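PDB 1XJC: MobB protein homolog from Geobacillus stearothermophilus, which has no established function but probably binds a nucleotide through a P-loop and may take part in the synthesis of molybdopterin guanine dinucleotide. Local coordinates for residues A26-E31 against W160-V165; G104-R109 against Q126-I131; A133-E138 against D155-W160. All coordinates share one frame; numbering follows the deposited sequence.

Contact 1 of 3, residues A26-E31 against W160-V165; sequences AAAVRE and WLMNEV
The selenomethionine side chain of M162 lies over the last turn of helix 17-30, where two alanines leave the backbone within reach of its tip. Its methyl carbon does most of the touching: CE comes 3.5 Å from A28 CA and 3.6 Å from A27 O, while M162 SE rests 4.2 Å from A27 CB. Beyond the helix end, E31 CG meets M162 CE at 3.5 Å, so the methylene part of this glutamate, not its carboxylate, closes the outer side of the contact. The chain of M162 is folded rather than stretched: after CG is set beside the backbone N (chi1 -68°), it turns again at chi2 and at chi3 (-82°), which brings CE onto the A28 backbone. The case illustrates how, between two short helical segments, one flexible, unbranched side chain can do the joining, while L20 and W24 of helix 17-30 meet L161 nearby. W24 and W33 also touch M162, and neighbouring V165 reaches W24 as well as W7 and L99 of the parallel sheet beneath. No hydrogen bond crosses between the two segments, and A27 O already receives the helical bond from E31 N. The contact is therefore one of van der Waals packing, with the selenium, which stands where methionine has sulfur, and its methyl group set against alanine methyls and helix backbone.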
ATOM      1  N   ALA A  26       8.018  -6.936  -4.504  1.00 18.48           N
ATOM      2  CA  ALA A  26       9.155  -7.760  -4.938  1.00 19.10           C
ATOM      3  C   ALA A  26      10.165  -8.046  -3.814  1.00 19.88           C
ATOM      4  O   ALA A  26      10.651  -9.177  -3.678  1.00 20.04           O
ATOM      5  CB  ALA A  26       9.889  -7.080  -6.151  1.00 17.71           C
ATOM      6  N   ALA A  27      10.481  -7.035  -3.006  1.00 19.52           N
ATOM      7  CA  ALA A  27      11.434  -7.232  -1.916  1.00 18.17           C
ATOM      8  C   ALA A  27      10.808  -8.183  -0.906  1.00 20.04           C
ATOM      9  O   ALA A  27      11.475  -9.089  -0.402  1.00 21.65           O
ATOM     10  CB  ALA A  27      11.773  -5.892  -1.239  1.00 16.96           C
ATOM     11  N   ALA A  28       9.521  -7.985  -0.608  1.00 19.86           N
ATOM     12  CA  ALA A  28       8.851  -8.864   0.360  1.00 20.80           C
ATOM     13  C   ALA A  28       8.859 -10.306  -0.169  1.00 21.70           C
ATOM     14  O   ALA A  28       9.141 -11.242   0.575  1.00 21.49           O
ATOM     15  CB  ALA A  28       7.398  -8.396   0.602  1.00 19.32           C
ATOM     16  N   VAL A  29       8.542 -10.482  -1.455  1.00 22.65           N
ATOM     17  CA  VAL A  29       8.534 -11.827  -2.047  1.00 22.05           C
ATOM     18  C   VAL A  29       9.921 -12.465  -1.968  1.00 23.34           C
ATOM     19  O   VAL A  29      10.059 -13.632  -1.579  1.00 24.35           O
ATOM     20  CB  VAL A  29       8.041 -11.807  -3.541  1.00 21.14           C
ATOM     21  CG1 VAL A  29       8.225 -13.181  -4.169  1.00 19.68           C
ATOM     22  CG2 VAL A  29       6.560 -11.417  -3.604  1.00 20.54           C
ATOM     23  N   ARG A  30      10.954 -11.708  -2.326  1.00 25.13           N
ATOM     24  CA  ARG A  30      12.326 -12.228  -2.267  1.00 27.33           C
ATOM     25  C   ARG A  30      12.698 -12.707  -0.870  1.00 26.81           C
ATOM     26  O   ARG A  30      13.443 -13.663  -0.729  1.00 27.49           O
ATOM     27  CB  ARG A  30      13.352 -11.168  -2.673  1.00 29.57           C
ATOM     28  CG  ARG A  30      13.336 -10.781  -4.114  1.00 35.85           C
ATOM     29  CD  ARG A  30      14.554  -9.923  -4.423  1.00 41.31           C
ATOM     30  NE  ARG A  30      14.275  -8.992  -5.511  1.00 47.27           N
ATOM     31  CZ  ARG A  30      13.810  -7.756  -5.343  1.00 48.26           C
ATOM     32  NH1 ARG A  30      13.571  -7.279  -4.127  1.00 48.86           N
ATOM     33  NH2 ARG A  30      13.577  -6.998  -6.403  1.00 49.56           N
ATOM     34  N   GLU A  31      12.211 -12.018   0.156  1.00 27.14           N
ATOM     35  CA  GLU A  31      12.494 -12.405   1.536  1.00 28.22           C
ATOM     36  C   GLU A  31      11.688 -13.641   1.888  1.00 26.82           C
ATOM     37  O   GLU A  31      11.793 -14.149   3.000  1.00 26.83           O
ATOM     38  CB  GLU A  31      12.121 -11.285   2.516  1.00 31.81           C
ATOM     39  CG  GLU A  31      13.083 -10.122   2.534  1.00 37.46           C
ATOM     40  CD  GLU A  31      14.482 -10.560   2.901  1.00 41.21           C
ATOM     41  OE1 GLU A  31      14.685 -11.010   4.052  1.00 42.63           O
ATOM     42  OE2 GLU A  31      15.371 -10.466   2.028  1.00 43.64           O
ATOM     43  N   TRP A 160      14.431   0.513   4.133  1.00 19.97           N
ATOM     44  CA  TRP A 160      13.882   1.230   5.290  1.00 21.13           C
ATOM     45  C   TRP A 160      12.465   0.717   5.621  1.00 21.62           C
ATOM     46  O   TRP A 160      12.123   0.430   6.795  1.00 21.36           O
ATOM     47  CB  TRP A 160      13.825   2.729   5.005  1.00 22.28           C
ATOM     48  CG  TRP A 160      13.400   3.542   6.191  1.00 24.95           C
ATOM     49  CD1 TRP A 160      14.201   4.014   7.194  1.00 26.66           C
ATOM     50  CD2 TRP A 160      12.066   3.936   6.524  1.00 26.02           C
ATOM     51  NE1 TRP A 160      13.446   4.676   8.133  1.00 27.52           N
ATOM     52  CE2 TRP A 160      12.132   4.641   7.747  1.00 26.62           C
ATOM     53  CE3 TRP A 160      10.821   3.761   5.909  1.00 25.46           C
ATOM     54  CZ2 TRP A 160      10.998   5.169   8.367  1.00 26.91           C
ATOM     55  CZ3 TRP A 160       9.693   4.286   6.525  1.00 25.95           C
ATOM     56  CH2 TRP A 160       9.791   4.983   7.744  1.00 27.10           C
ATOM     57  N   LEU A 161      11.638   0.609   4.588  1.00 20.47           N
ATOM     58  CA  LEU A 161      10.264   0.139   4.781  1.00 20.21           C
ATOM     59  C   LEU A 161      10.239  -1.306   5.272  1.00 20.31           C
ATOM     60  O   LEU A 161       9.493  -1.627   6.197  1.00 20.90           O
ATOM     61  CB  LEU A 161       9.459   0.271   3.483  1.00 18.91           C
ATOM     62  CG  LEU A 161       9.133   1.704   3.070  1.00 19.09           C
ATOM     63  CD1 LEU A 161       8.538   1.742   1.667  1.00 18.29           C
ATOM     64  CD2 LEU A 161       8.164   2.291   4.084  1.00 17.71           C
HETATM   65  N   MSE A 162      11.052  -2.173   4.669  1.00 20.60           N
HETATM   66  CA  MSE A 162      11.090  -3.571   5.087  1.00 22.32           C
HETATM   67  C   MSE A 162      11.444  -3.643   6.588  1.00 23.07           C
HETATM   68  O   MSE A 162      10.857  -4.427   7.354  1.00 22.91           O
HETATM   69  CB  MSE A 162      12.111  -4.343   4.244  1.00 24.28           C
HETATM   70  CG  MSE A 162      11.689  -4.500   2.776  1.00 27.10           C
HETATM   71 SE   MSE A 162      10.098  -5.635   2.597  0.92 32.76          SE
HETATM   72  CE  MSE A 162      10.995  -7.364   2.673  1.00 28.64           C
ATOM     73  N   ASN A 163      12.378  -2.802   7.011  1.00 22.72           N
ATOM     74  CA  ASN A 163      12.766  -2.788   8.413  1.00 25.00           C
ATOM     75  C   ASN A 163      11.586  -2.320   9.269  1.00 24.94           C
ATOM     76  O   ASN A 163      11.355  -2.864  10.353  1.00 24.30           O
ATOM     77  CB  ASN A 163      13.976  -1.877   8.648  1.00 26.32           C
ATOM     78  CG  ASN A 163      14.402  -1.848  10.111  1.00 29.85           C
ATOM     79  OD1 ASN A 163      14.789  -2.875  10.679  1.00 31.76           O
ATOM     80  ND2 ASN A 163      14.321  -0.675  10.732  1.00 30.21           N
ATOM     81  N   GLU A 164      10.838  -1.328   8.781  1.00 25.27           N
ATOM     82  CA  GLU A 164       9.684  -0.824   9.526  1.00 27.45           C
ATOM     83  C   GLU A 164       8.650  -1.931   9.706  1.00 28.81           C
ATOM     84  O   GLU A 164       8.052  -2.063  10.782  1.00 29.62           O
ATOM     85  CB  GLU A 164       9.038   0.382   8.828  1.00 27.27           C
ATOM     86  CG  GLU A 164       9.830   1.670   8.949  1.00 29.51           C
ATOM     87  CD  GLU A 164      10.147   2.028  10.401  1.00 31.28           C
ATOM     88  OE1 GLU A 164       9.202   2.310  11.165  1.00 32.89           O
ATOM     89  OE2 GLU A 164      11.338   2.024  10.778  1.00 31.82           O
ATOM     90  N   VAL A 165       8.433  -2.724   8.656  1.00 29.87           N
ATOM     91  CA  VAL A 165       7.491  -3.830   8.742  1.00 31.03           C
ATOM     92  C   VAL A 165       8.012  -4.883   9.741  1.00 33.80           C
ATOM     93  O   VAL A 165       7.264  -5.362  10.590  1.00 33.77           O
ATOM     94  CB  VAL A 165       7.300  -4.537   7.375  1.00 30.15           C
ATOM     95  CG1 VAL A 165       6.401  -5.764   7.558  1.00 30.01           C
ATOM     96  CG2 VAL A 165       6.711  -3.563   6.341  1.00 28.03           C
TER

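Contact 2 of 3, residues G104-R109 against Q126-I131; sequences GYKQER and QHLANI
L128 lies crosswise to K106 where two loops meet at the surface of the P-loop-type parallel sheet. The loop of K106 opens with a type I beta turn, Y105 to E108, and runs back to begin strand 112-116; the loop of L128 leads into the adjacent strand 131-136. The leucine methyls bear on the base of the lysine, L128 CD1 lying 4.0 Å from K106 CB, whereas the extended lysine chain carries its amino end away. A different orientation serves R109. Its chain bends at chi3 (66°), turning the guanidinium so that A129 CB sits over one face, displaced toward the rim and 3.3 Å from R109 NH1. N130 instead works in the plane of its own amide: ND2 gives R109 O a nearly straight hydrogen bond of 2.8 Å (172° at the hydrogen), although this donor stands 26° from the carbonyl plane of R109. The other end of the amide, OD1, accepts from R132 NE, so both ends are held and the rotation of the group is fixed. Were N130 replaced by an alanine, R109 O would probably lose this donor and R132 NE its acceptor, leaving K112 and a water to bridge the loops by hydrogen bonds. K112 NZ adds a second tie by bonding both E108 O and A129 O. Between these side-chain contacts a single water spans the gap, donating to K106 O at 2.8 Å and accepting from A129 N at 2.8 Å.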
ATOM      1  N   GLY A 104      -4.518   2.993  -1.603  1.00 24.31           N
ATOM      2  CA  GLY A 104      -5.745   3.765  -1.499  1.00 23.97           C
ATOM      3  C   GLY A 104      -6.415   3.642  -0.135  1.00 24.31           C
ATOM      4  O   GLY A 104      -5.740   3.371   0.859  1.00 23.14           O
ATOM      5  N   TYR A 105      -7.736   3.839  -0.090  1.00 24.96           N
ATOM      6  CA  TYR A 105      -8.515   3.760   1.159  1.00 25.57           C
ATOM      7  C   TYR A 105      -7.892   4.718   2.181  1.00 26.48           C
ATOM      8  O   TYR A 105      -7.773   4.393   3.376  1.00 25.52           O
ATOM      9  CB  TYR A 105      -8.478   2.331   1.716  1.00 26.02           C
ATOM     10  CG  TYR A 105      -9.004   1.275   0.765  1.00 27.01           C
ATOM     11  CD1 TYR A 105     -10.370   0.993   0.678  1.00 27.46           C
ATOM     12  CD2 TYR A 105      -8.138   0.592  -0.081  1.00 28.12           C
ATOM     13  CE1 TYR A 105     -10.852   0.048  -0.244  1.00 28.45           C
ATOM     14  CE2 TYR A 105      -8.603  -0.342  -0.992  1.00 30.17           C
ATOM     15  CZ  TYR A 105      -9.959  -0.610  -1.074  1.00 30.68           C
ATOM     16  OH  TYR A 105     -10.394  -1.523  -2.011  1.00 33.01           O
ATOM     17  N   LYS A 106      -7.516   5.904   1.702  1.00 26.63           N
ATOM     18  CA  LYS A 106      -6.844   6.912   2.522  1.00 26.64           C
ATOM     19  C   LYS A 106      -7.477   7.259   3.860  1.00 25.87           C
ATOM     20  O   LYS A 106      -6.789   7.763   4.751  1.00 25.63           O
ATOM     21  CB  LYS A 106      -6.619   8.198   1.711  1.00 27.43           C
ATOM     22  CG  LYS A 106      -7.877   9.013   1.437  1.00 31.62           C
ATOM     23  CD  LYS A 106      -7.568  10.293   0.643  1.00 34.86           C
ATOM     24  CE  LYS A 106      -8.855  11.073   0.352  1.00 38.89           C
ATOM     25  NZ  LYS A 106      -8.635  12.340  -0.432  1.00 42.40           N
ATOM     26  N   GLN A 107      -8.771   7.000   4.024  1.00 25.78           N
ATOM     27  CA  GLN A 107      -9.414   7.298   5.296  1.00 25.60           C
ATOM     28  C   GLN A 107      -9.097   6.217   6.338  1.00 25.55           C
ATOM     29  O   GLN A 107      -9.266   6.441   7.542  1.00 24.70           O
ATOM     30  CB  GLN A 107     -10.947   7.428   5.129  1.00 26.14           C
ATOM     31  CG  GLN A 107     -11.721   6.113   4.916  1.00 27.20           C
ATOM     32  CD  GLN A 107     -11.581   5.560   3.500  1.00 28.02           C
ATOM     33  OE1 GLN A 107     -10.981   6.189   2.634  1.00 29.20           O
ATOM     34  NE2 GLN A 107     -12.158   4.384   3.259  1.00 28.98           N
ATOM     35  N   GLU A 108      -8.641   5.045   5.893  1.00 25.84           N
ATOM     36  CA  GLU A 108      -8.326   3.981   6.854  1.00 26.82           C
ATOM     37  C   GLU A 108      -7.103   4.405   7.652  1.00 27.00           C
ATOM     38  O   GLU A 108      -6.325   5.244   7.194  1.00 27.29           O
ATOM     39  CB  GLU A 108      -8.093   2.641   6.141  1.00 28.61           C
ATOM     40  CG  GLU A 108      -9.340   2.107   5.473  1.00 30.18           C
ATOM     41  CD  GLU A 108     -10.461   1.909   6.465  1.00 33.05           C
ATOM     42  OE1 GLU A 108     -10.323   1.075   7.375  1.00 34.48           O
ATOM     43  OE2 GLU A 108     -11.486   2.603   6.351  1.00 36.73           O
ATOM     44  N   ARG A 109      -6.910   3.814   8.826  1.00 27.31           N
ATOM     45  CA  ARG A 109      -5.817   4.244   9.691  1.00 28.34           C
ATOM     46  C   ARG A 109      -4.570   3.364   9.861  1.00 26.85           C
ATOM     47  O   ARG A 109      -3.877   3.461  10.878  1.00 26.34           O
ATOM     48  CB  ARG A 109      -6.413   4.590  11.063  1.00 31.85           C
ATOM     49  CG  ARG A 109      -7.491   5.687  10.984  1.00 36.99           C
ATOM     50  CD  ARG A 109      -8.180   5.913  12.324  1.00 42.25           C
ATOM     51  NE  ARG A 109      -7.268   6.467  13.320  1.00 47.69           N
ATOM     52  CZ  ARG A 109      -6.940   7.752  13.398  1.00 50.71           C
ATOM     53  NH1 ARG A 109      -7.459   8.625  12.541  1.00 51.91           N
ATOM     54  NH2 ARG A 109      -6.082   8.164  14.322  1.00 51.99           N
ATOM     55  N   GLN A 126      -1.322  15.705   3.814  1.00 25.33           N
ATOM     56  CA  GLN A 126      -0.611  15.748   5.090  1.00 24.25           C
ATOM     57  C   GLN A 126      -1.507  15.535   6.306  1.00 23.49           C
ATOM     58  O   GLN A 126      -1.018  15.250   7.390  1.00 24.66           O
ATOM     59  CB  GLN A 126       0.123  17.084   5.248  1.00 24.35           C
ATOM     60  CG  GLN A 126      -0.775  18.296   5.494  1.00 25.45           C
ATOM     61  CD  GLN A 126       0.021  19.595   5.653  1.00 27.99           C
ATOM     62  OE1 GLN A 126       1.142  19.589   6.165  1.00 28.79           O
ATOM     63  NE2 GLN A 126      -0.573  20.715   5.240  1.00 28.97           N
ATOM     64  N   HIS A 127      -2.816  15.666   6.141  1.00 22.99           N
ATOM     65  CA  HIS A 127      -3.685  15.494   7.294  1.00 24.24           C
ATOM     66  C   HIS A 127      -4.208  14.075   7.519  1.00 24.86           C
ATOM     67  O   HIS A 127      -5.019  13.841   8.425  1.00 25.96           O
ATOM     68  CB  HIS A 127      -4.827  16.508   7.224  1.00 24.98           C
ATOM     69  CG  HIS A 127      -4.342  17.925   7.242  1.00 27.61           C
ATOM     70  ND1 HIS A 127      -3.610  18.441   8.290  1.00 27.35           N
ATOM     71  CD2 HIS A 127      -4.440  18.917   6.325  1.00 27.60           C
ATOM     72  CE1 HIS A 127      -3.277  19.691   8.019  1.00 27.16           C
ATOM     73  NE2 HIS A 127      -3.769  20.004   6.833  1.00 29.31           N
ATOM     74  N   LEU A 128      -3.714  13.126   6.728  1.00 23.42           N
ATOM     75  CA  LEU A 128      -4.134  11.740   6.880  1.00 22.30           C
ATOM     76  C   LEU A 128      -3.551  11.157   8.157  1.00 22.23           C
ATOM     77  O   LEU A 128      -2.606  11.706   8.741  1.00 21.51           O
ATOM     78  CB  LEU A 128      -3.705  10.902   5.678  1.00 20.63           C
ATOM     79  CG  LEU A 128      -4.335  11.306   4.346  1.00 20.40           C
ATOM     80  CD1 LEU A 128      -3.747  10.460   3.226  1.00 20.95           C
ATOM     81  CD2 LEU A 128      -5.856  11.117   4.417  1.00 20.57           C
ATOM     82  N   ALA A 129      -4.119  10.034   8.581  1.00 21.76           N
ATOM     83  CA  ALA A 129      -3.693   9.375   9.800  1.00 22.39           C
ATOM     84  C   ALA A 129      -2.568   8.362   9.645  1.00 22.99           C
ATOM     85  O   ALA A 129      -2.453   7.672   8.625  1.00 24.24           O
ATOM     86  CB  ALA A 129      -4.901   8.683  10.462  1.00 22.39           C
ATOM     87  N   ASN A 130      -1.722   8.301  10.668  1.00 22.50           N
ATOM     88  CA  ASN A 130      -0.662   7.307  10.712  1.00 21.61           C
ATOM     89  C   ASN A 130       0.375   7.363   9.567  1.00 21.33           C
ATOM     90  O   ASN A 130       0.899   6.328   9.160  1.00 22.28           O
ATOM     91  CB  ASN A 130      -1.327   5.922  10.740  1.00 20.59           C
ATOM     92  CG  ASN A 130      -0.610   4.936  11.650  1.00 21.07           C
ATOM     93  OD1 ASN A 130       0.488   5.198  12.128  1.00 21.58           O
ATOM     94  ND2 ASN A 130      -1.240   3.783  11.888  1.00 21.12           N
ATOM     95  N   ILE A 131       0.667   8.549   9.048  1.00 20.38           N
ATOM     96  CA  ILE A 131       1.669   8.666   7.982  1.00 20.42           C
ATOM     97  C   ILE A 131       3.046   8.311   8.553  1.00 20.48           C
ATOM     98  O   ILE A 131       3.456   8.886   9.554  1.00 20.98           O
ATOM     99  CB  ILE A 131       1.736  10.115   7.417  1.00 20.04           C
ATOM    100  CG1 ILE A 131       0.431  10.439   6.682  1.00 18.85           C
ATOM    101  CG2 ILE A 131       2.929  10.266   6.432  1.00 17.62           C
ATOM    102  CD1 ILE A 131       0.318  11.924   6.317  1.00 17.34           C
TER
HETATM  103  O   HOH W   1      -6.250   8.701   7.296  1.00 29.26           O

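Contact 3 of 3, residues A133-E138 against D155-W160; sequences AVIAWE and DEYIPW
The terminal methyl of I135 sits almost squarely on the ring of Y157. I135 CD1 lies 3.7 Å from the ring centroid and only 11° off the ring normal, a CH-pi contact over the centre of one face, and its distances to ring atoms are accordingly even: 3.8 Å to both Y157 CG and Y157 CD1. The other branch of the isoleucine joins in farther along the ring, where I135 CG2 comes 4.0 Å from Y157 CE2. The isoleucine runs roughly perpendicular to the tyrosine, which reaches this pose through a first torsion that places CG between the backbone N and the carbonyl carbon (chi1 62°), bringing its ring down over the strand. This is the close-packed, buried part of the interface. T19 and L20 of helix 17-30 also touch the ring, and its hydroxyl is tied by a hydrogen bond to L151 O, so a polar atom at the end of a buried ring has its partner. Such layering of helix on sheet is the plan of the alpha/beta P-loop fold: strand 131-136 belongs to the parallel sheet, and helix 154-166 returns to cover it after the edge strand 148-150. One helical turn beyond Y157 the packing thins. There A133 CB approaches W160 obliquely, 3.7 Å from W160 CZ3, touching the indole with a single methyl. W160 is partly exposed and takes further contacts from the border of the sheet, meeting the F149 ring with the planes at about 55° and touching P147. On the solvent side of the helix are E156, whose side chain touches F149, and P159, at whose nitrogen the helix is kinked because no bond reaches the preceding turn.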
ATOM      1  N   ALA A 133       5.952   7.822   6.296  1.00 19.84           N
ATOM      2  CA  ALA A 133       6.986   8.321   5.395  1.00 19.45           C
ATOM      3  C   ALA A 133       6.337   8.921   4.184  1.00 20.51           C
ATOM      4  O   ALA A 133       5.169   8.635   3.887  1.00 20.82           O
ATOM      5  CB  ALA A 133       7.927   7.183   4.955  1.00 17.74           C
ATOM      6  N   VAL A 134       7.115   9.748   3.493  1.00 20.81           N
ATOM      7  CA  VAL A 134       6.701  10.432   2.280  1.00 20.09           C
ATOM      8  C   VAL A 134       7.756  10.154   1.217  1.00 20.21           C
ATOM      9  O   VAL A 134       8.960  10.184   1.510  1.00 19.55           O
ATOM     10  CB  VAL A 134       6.649  11.973   2.475  1.00 20.88           C
ATOM     11  CG1 VAL A 134       6.175  12.655   1.161  1.00 19.82           C
ATOM     12  CG2 VAL A 134       5.714  12.338   3.648  1.00 19.93           C
ATOM     13  N   ILE A 135       7.310   9.851   0.001  1.00 19.11           N
ATOM     14  CA  ILE A 135       8.216   9.634  -1.116  1.00 19.32           C
ATOM     15  C   ILE A 135       7.722  10.669  -2.124  1.00 20.88           C
ATOM     16  O   ILE A 135       6.548  10.671  -2.498  1.00 21.03           O
ATOM     17  CB  ILE A 135       8.121   8.189  -1.653  1.00 18.89           C
ATOM     18  CG1 ILE A 135       8.582   7.208  -0.558  1.00 16.88           C
ATOM     19  CG2 ILE A 135       8.960   8.047  -2.928  1.00 17.70           C
ATOM     20  CD1 ILE A 135       8.465   5.706  -0.922  1.00 16.24           C
ATOM     21  N   ALA A 136       8.614  11.558  -2.558  1.00 21.62           N
ATOM     22  CA  ALA A 136       8.199  12.654  -3.426  1.00 21.67           C
ATOM     23  C   ALA A 136       9.009  12.903  -4.678  1.00 22.55           C
ATOM     24  O   ALA A 136      10.136  12.424  -4.808  1.00 23.07           O
ATOM     25  CB  ALA A 136       8.168  13.937  -2.602  1.00 21.76           C
ATOM     26  N   TRP A 137       8.425  13.693  -5.579  1.00 23.39           N
ATOM     27  CA  TRP A 137       9.070  14.068  -6.842  1.00 25.13           C
ATOM     28  C   TRP A 137      10.058  15.206  -6.584  1.00 26.73           C
ATOM     29  O   TRP A 137      11.025  15.370  -7.312  1.00 28.52           O
ATOM     30  CB  TRP A 137       8.052  14.610  -7.842  1.00 23.73           C
ATOM     31  CG  TRP A 137       7.156  13.659  -8.548  1.00 23.55           C
ATOM     32  CD1 TRP A 137       6.698  12.451  -8.106  1.00 23.19           C
ATOM     33  CD2 TRP A 137       6.476  13.922  -9.777  1.00 23.91           C
ATOM     34  NE1 TRP A 137       5.755  11.948  -8.986  1.00 23.52           N
ATOM     35  CE2 TRP A 137       5.602  12.835 -10.019  1.00 23.90           C
ATOM     36  CE3 TRP A 137       6.515  14.979 -10.698  1.00 23.74           C
ATOM     37  CZ2 TRP A 137       4.775  12.778 -11.145  1.00 25.06           C
ATOM     38  CZ3 TRP A 137       5.690  14.918 -11.818  1.00 25.06           C
ATOM     39  CH2 TRP A 137       4.831  13.822 -12.029  1.00 26.09           C
ATOM     40  N   GLU A 138       9.763  16.014  -5.569  1.00 28.35           N
ATOM     41  CA  GLU A 138      10.589  17.173  -5.217  1.00 30.47           C
ATOM     42  C   GLU A 138      10.563  17.392  -3.712  1.00 30.64           C
ATOM     43  O   GLU A 138       9.746  16.796  -3.019  1.00 29.55           O
ATOM     44  CB  GLU A 138      10.057  18.433  -5.908  1.00 31.78           C
ATOM     45  CG  GLU A 138       8.553  18.647  -5.739  1.00 34.95           C
ATOM     46  CD  GLU A 138       8.132  20.091  -5.980  1.00 37.17           C
ATOM     47  OE1 GLU A 138       8.843  20.799  -6.732  1.00 38.03           O
ATOM     48  OE2 GLU A 138       7.085  20.517  -5.424  1.00 39.15           O
ATOM     49  N   ASP A 155      16.739   2.352  -3.397  1.00 22.13           N
ATOM     50  CA  ASP A 155      17.826   1.609  -2.752  1.00 23.33           C
ATOM     51  C   ASP A 155      17.861   1.961  -1.271  1.00 23.52           C
ATOM     52  O   ASP A 155      18.458   1.253  -0.457  1.00 23.06           O
ATOM     53  CB  ASP A 155      19.182   1.939  -3.374  1.00 24.80           C
ATOM     54  CG  ASP A 155      19.434   1.167  -4.659  1.00 27.42           C
ATOM     55  OD1 ASP A 155      18.738   0.151  -4.880  1.00 27.75           O
ATOM     56  OD2 ASP A 155      20.332   1.568  -5.432  1.00 28.36           O
ATOM     57  N   GLU A 156      17.219   3.069  -0.931  1.00 23.40           N
ATOM     58  CA  GLU A 156      17.159   3.475   0.449  1.00 24.05           C
ATOM     59  C   GLU A 156      15.775   3.285   1.064  1.00 22.47           C
ATOM     60  O   GLU A 156      15.665   2.744   2.171  1.00 21.30           O
ATOM     61  CB  GLU A 156      17.570   4.931   0.597  1.00 27.65           C
ATOM     62  CG  GLU A 156      17.624   5.361   2.029  1.00 34.92           C
ATOM     63  CD  GLU A 156      18.839   6.218   2.295  1.00 40.95           C
ATOM     64  OE1 GLU A 156      18.855   7.393   1.857  1.00 42.93           O
ATOM     65  OE2 GLU A 156      19.786   5.696   2.927  1.00 44.13           O
ATOM     66  N   TYR A 157      14.710   3.681   0.370  1.00 19.97           N
ATOM     67  CA  TYR A 157      13.407   3.528   1.022  1.00 19.57           C
ATOM     68  C   TYR A 157      12.847   2.110   1.141  1.00 19.39           C
ATOM     69  O   TYR A 157      12.095   1.835   2.063  1.00 19.39           O
ATOM     70  CB  TYR A 157      12.352   4.510   0.451  1.00 19.70           C
ATOM     71  CG  TYR A 157      11.993   4.400  -1.011  1.00 19.40           C
ATOM     72  CD1 TYR A 157      11.283   3.298  -1.504  1.00 18.98           C
ATOM     73  CD2 TYR A 157      12.312   5.431  -1.898  1.00 19.05           C
ATOM     74  CE1 TYR A 157      10.899   3.237  -2.845  1.00 17.66           C
ATOM     75  CE2 TYR A 157      11.934   5.379  -3.237  1.00 17.35           C
ATOM     76  CZ  TYR A 157      11.227   4.284  -3.705  1.00 18.75           C
ATOM     77  OH  TYR A 157      10.841   4.247  -5.024  1.00 18.33           O
ATOM     78  N   ILE A 158      13.229   1.205   0.249  1.00 19.03           N
ATOM     79  CA  ILE A 158      12.736  -0.176   0.328  1.00 18.23           C
ATOM     80  C   ILE A 158      13.326  -0.865   1.568  1.00 18.44           C
ATOM     81  O   ILE A 158      12.586  -1.408   2.383  1.00 18.51           O
ATOM     82  CB  ILE A 158      13.067  -0.963  -0.963  1.00 18.79           C
ATOM     83  CG1 ILE A 158      12.250  -0.384  -2.137  1.00 17.94           C
ATOM     84  CG2 ILE A 158      12.762  -2.453  -0.770  1.00 16.95           C
ATOM     85  CD1 ILE A 158      10.700  -0.493  -1.953  1.00 17.65           C
ATOM     86  N   PRO A 159      14.662  -0.837   1.739  1.00 19.48           N
ATOM     87  CA  PRO A 159      15.198  -1.488   2.943  1.00 19.42           C
ATOM     88  C   PRO A 159      14.627  -0.798   4.203  1.00 19.75           C
ATOM     89  O   PRO A 159      14.356  -1.443   5.222  1.00 19.91           O
ATOM     90  CB  PRO A 159      16.714  -1.294   2.796  1.00 19.46           C
ATOM     91  CG  PRO A 159      16.897  -1.348   1.309  1.00 19.62           C
ATOM     92  CD  PRO A 159      15.755  -0.466   0.816  1.00 18.58           C
ATOM     93  N   TRP A 160      14.431   0.513   4.133  1.00 19.97           N
ATOM     94  CA  TRP A 160      13.882   1.230   5.290  1.00 21.13           C
ATOM     95  C   TRP A 160      12.465   0.717   5.621  1.00 21.62           C
ATOM     96  O   TRP A 160      12.123   0.430   6.795  1.00 21.36           O
ATOM     97  CB  TRP A 160      13.825   2.729   5.005  1.00 22.28           C
ATOM     98  CG  TRP A 160      13.400   3.542   6.191  1.00 24.95           C
ATOM     99  CD1 TRP A 160      14.201   4.014   7.194  1.00 26.66           C
ATOM    100  CD2 TRP A 160      12.066   3.936   6.524  1.00 26.02           C
ATOM    101  NE1 TRP A 160      13.446   4.676   8.133  1.00 27.52           N
ATOM    102  CE2 TRP A 160      12.132   4.641   7.747  1.00 26.62           C
ATOM    103  CE3 TRP A 160      10.821   3.761   5.909  1.00 25.46           C
ATOM    104  CZ2 TRP A 160      10.998   5.169   8.367  1.00 26.91           C
ATOM    105  CZ3 TRP A 160       9.693   4.286   6.525  1.00 25.95           C
ATOM    106  CH2 TRP A 160       9.791   4.983   7.744  1.00 27.10           C
TER

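How the contacts relate
From the N terminus, the chain passes through helix 17-30, whose end opens contact 1; that contact closes only near the C terminus, on helix 154-166, and the long loop so formed encloses both other contacts. Within it, contact 2 opens after strand 99-103 and closes ahead of strand 131-136, joining two surface loops. Contact 3 follows in series, its first segment adjoining contact 2 in sequence, and ties strand 131-136 to the final helix. None of the loops cross. Contacts 1 and 3 share that helix and W160, and touch where A27 CB lies 3.6 Å from I158 CG2; contact 2 sits across the chain's centre from contact 1, their centres about 21 Å apart.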